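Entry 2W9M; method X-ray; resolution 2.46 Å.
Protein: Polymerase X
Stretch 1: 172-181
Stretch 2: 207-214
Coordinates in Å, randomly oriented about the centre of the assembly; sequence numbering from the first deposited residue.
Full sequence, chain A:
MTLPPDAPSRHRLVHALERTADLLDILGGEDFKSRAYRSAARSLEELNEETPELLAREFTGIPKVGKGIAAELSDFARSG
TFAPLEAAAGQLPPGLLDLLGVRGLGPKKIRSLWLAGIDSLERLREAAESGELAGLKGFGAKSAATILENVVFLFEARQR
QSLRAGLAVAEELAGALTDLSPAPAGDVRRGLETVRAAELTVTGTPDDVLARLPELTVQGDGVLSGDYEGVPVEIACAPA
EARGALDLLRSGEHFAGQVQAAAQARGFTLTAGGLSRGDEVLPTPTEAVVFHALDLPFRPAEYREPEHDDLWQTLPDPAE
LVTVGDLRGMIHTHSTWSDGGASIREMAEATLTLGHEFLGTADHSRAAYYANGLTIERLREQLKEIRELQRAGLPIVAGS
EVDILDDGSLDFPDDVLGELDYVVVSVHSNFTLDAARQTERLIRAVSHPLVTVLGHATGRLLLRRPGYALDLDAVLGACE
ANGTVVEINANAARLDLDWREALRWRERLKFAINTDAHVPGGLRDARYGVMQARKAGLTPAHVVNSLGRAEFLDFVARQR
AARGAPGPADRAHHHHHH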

# COMPACT_ATOMS: atom_id res chain seq x y z
N GLU A 172 -6.50 17.46 4.87
CA GLU A 172 -7.42 18.40 4.23
C GLU A 172 -8.15 19.28 5.24
O GLU A 172 -8.27 20.49 5.04
CB GLU A 172 -8.43 17.65 3.35
CG GLU A 172 -9.25 18.55 2.44
CD GLU A 172 -10.26 17.77 1.62
OE1 GLU A 172 -10.67 18.27 0.54
OE2 GLU A 172 -10.65 16.66 2.05
N LEU A 173 -8.66 18.68 6.31
CA LEU A 173 -9.39 19.42 7.34
C LEU A 173 -8.47 20.36 8.11
O LEU A 173 -8.90 21.43 8.55
CB LEU A 173 -10.09 18.48 8.31
CG LEU A 173 -11.21 17.64 7.70
CD1 LEU A 173 -12.01 16.95 8.79
CD2 LEU A 173 -12.11 18.51 6.83
N ALA A 174 -7.22 19.97 8.28
CA ALA A 174 -6.24 20.84 8.91
C ALA A 174 -6.16 22.15 8.13
O ALA A 174 -6.04 23.23 8.72
CB ALA A 174 -4.88 20.18 8.96
N GLY A 175 -6.25 22.05 6.81
CA GLY A 175 -6.24 23.21 5.93
C GLY A 175 -7.26 24.27 6.32
O GLY A 175 -7.01 25.47 6.18
N ALA A 176 -8.41 23.83 6.83
CA ALA A 176 -9.49 24.74 7.21
C ALA A 176 -9.35 25.23 8.66
O ALA A 176 -10.09 26.11 9.09
CB ALA A 176 -10.84 24.07 7.01
N LEU A 177 -8.39 24.66 9.38
CA LEU A 177 -8.20 24.96 10.80
C LEU A 177 -6.84 25.58 11.07
O LEU A 177 -6.30 25.45 12.16
CB LEU A 177 -8.32 23.67 11.61
CG LEU A 177 -9.71 23.22 12.07
CD1 LEU A 177 -10.82 23.97 11.35
CD2 LEU A 177 -9.86 21.72 11.90
N THR A 178 -6.30 26.27 10.07
CA THR A 178 -4.90 26.71 10.09
C THR A 178 -4.49 27.51 11.33
O THR A 178 -3.42 27.26 11.90
CB THR A 178 -4.53 27.51 8.82
OG1 THR A 178 -4.96 26.78 7.66
CG2 THR A 178 -3.03 27.72 8.74
N ASP A 179 -5.31 28.48 11.74
CA ASP A 179 -4.95 29.34 12.87
C ASP A 179 -5.18 28.71 14.24
O ASP A 179 -4.94 29.35 15.26
CB ASP A 179 -5.62 30.71 12.77
CG ASP A 179 -4.64 31.81 12.41
OD1 ASP A 179 -4.00 31.73 11.33
OD2 ASP A 179 -4.49 32.76 13.21
N LEU A 180 -5.65 27.46 14.26
CA LEU A 180 -5.83 26.72 15.50
C LEU A 180 -4.69 25.74 15.70
O LEU A 180 -4.74 24.87 16.57
CB LEU A 180 -7.18 25.99 15.51
CG LEU A 180 -8.38 26.82 15.07
CD1 LEU A 180 -9.68 26.03 15.23
CD2 LEU A 180 -8.46 28.13 15.85
N SER A 181 -3.66 25.87 14.87
CA SER A 181 -2.47 25.02 14.96
C SER A 181 -2.77 23.53 14.89
O SER A 181 -2.42 22.79 15.81
CB SER A 181 -1.68 25.34 16.23
OG SER A 181 -1.11 26.63 16.16
N ASP A 207 -16.17 26.15 19.50
CA ASP A 207 -16.80 27.17 18.67
C ASP A 207 -15.84 27.65 17.59
O ASP A 207 -16.25 27.94 16.47
CB ASP A 207 -17.26 28.35 19.52
CG ASP A 207 -18.27 27.95 20.58
OD1 ASP A 207 -19.35 27.44 20.21
OD2 ASP A 207 -17.98 28.14 21.78
N ASP A 208 -14.56 27.73 17.94
CA ASP A 208 -13.52 28.08 16.97
C ASP A 208 -13.53 27.07 15.83
O ASP A 208 -13.47 27.45 14.66
CB ASP A 208 -12.15 28.08 17.65
CG ASP A 208 -12.02 29.16 18.71
OD1 ASP A 208 -12.56 30.27 18.49
OD2 ASP A 208 -11.37 28.91 19.75
N VAL A 209 -13.62 25.79 16.18
CA VAL A 209 -13.65 24.71 15.21
C VAL A 209 -14.97 24.69 14.45
O VAL A 209 -15.00 24.44 13.25
CB VAL A 209 -13.47 23.34 15.91
CG1 VAL A 209 -13.66 22.20 14.91
CG2 VAL A 209 -12.10 23.26 16.57
N LEU A 210 -16.05 24.96 15.17
CA LEU A 210 -17.39 24.91 14.60
C LEU A 210 -17.61 26.04 13.59
O LEU A 210 -18.51 25.98 12.75
CB LEU A 210 -18.43 24.97 15.72
CG LEU A 210 -19.52 23.91 15.71
CD1 LEU A 210 -19.00 22.62 15.14
CD2 LEU A 210 -20.05 23.70 17.12
N ALA A 211 -16.77 27.08 13.68
CA ALA A 211 -16.88 28.24 12.80
C ALA A 211 -16.20 28.01 11.45
O ALA A 211 -16.53 28.67 10.47
CB ALA A 211 -16.30 29.47 13.48
N ARG A 212 -15.25 27.08 11.41
CA ARG A 212 -14.54 26.77 10.17
C ARG A 212 -15.04 25.45 9.59
O ARG A 212 -14.92 25.20 8.39
CB ARG A 212 -13.03 26.72 10.41
CG ARG A 212 -12.63 27.44 11.69
CD ARG A 212 -11.38 28.29 11.55
NE ARG A 212 -11.28 29.19 12.70
CZ ARG A 212 -10.35 30.12 12.84
NH1 ARG A 212 -9.42 30.29 11.91
NH2 ARG A 212 -10.35 30.89 13.93
N LEU A 213 -15.60 24.62 10.46
CA LEU A 213 -16.23 23.37 10.05
C LEU A 213 -17.59 23.24 10.71
O LEU A 213 -17.72 22.61 11.76
CB LEU A 213 -15.35 22.17 10.42
CG LEU A 213 -13.93 22.15 9.85
CD1 LEU A 213 -13.16 20.94 10.35
CD2 LEU A 213 -13.95 22.19 8.33
N PRO A 214 -18.61 23.87 10.11
CA PRO A 214 -19.96 23.93 10.68
C PRO A 214 -20.62 22.55 10.76
O PRO A 214 -21.50 22.33 11.59
CB PRO A 214 -20.73 24.82 9.69
CG PRO A 214 -19.66 25.53 8.89
CD PRO A 214 -18.53 24.57 8.81

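The two stretches are held together by packing alone: apolar side chains pack in two small groups, an arginine lies along their exposed margin, and no hydrogen bond crosses between them. Together they bury 416 Å², a modest area carried largely by Leu177, Leu180, Arg212 and Leu213. Leu173, Leu177, Leu180, Val209 and Leu213 are buried, as apolar side chains should be.

Leu213 anchors one end of the contact. It points toward the partner in the m,t rotamer: CD1 lies 3.7 Å from Leu177 CD2 and CD2 3.9 Å from Ala176 CB, while Leu173 CD2 sits 4.4 Å from Leu213 CD2 and about as far from CD1. Leu173 and Leu177 both leave their backbone sideways, and the length of leucine lets their ends come nearer. Ala176, by contrast, points toward the partner, and its single methyl suits a place where the chains come close, the CA atoms of Ala176 and Arg212 being 6.2 Å apart. Here Ala176 O approaches Arg212 CB to 3.3 Å, a contact with carbon rather than a polar bond.

At the other end Leu180 points toward the second helix and sets its CD1 3.9 Å from Val209 CG2 and 4.0 Å from Asp208 CB. Val209, set sideways, offers a short branched surface; Asp208 offers its methylene.

Arg212 has the largest covered area, 85 Å², yet it remains exposed. Its CB meets Leu177 CD1 at 3.7 Å, and its chain then extends so that Leu180 CD2 sits over one face of the guanidinium, 3.9 Å from Arg212 NH2. Asp179 approaches through CB, 3.9 Å from Arg212 NH1, without a salt bridge. A weak hydrogen bond from Arg212 NE to Asp208 O, 3.4 Å long, ties the side chain back to its own helix. The rule is leucine inside, with arginine covering the edge.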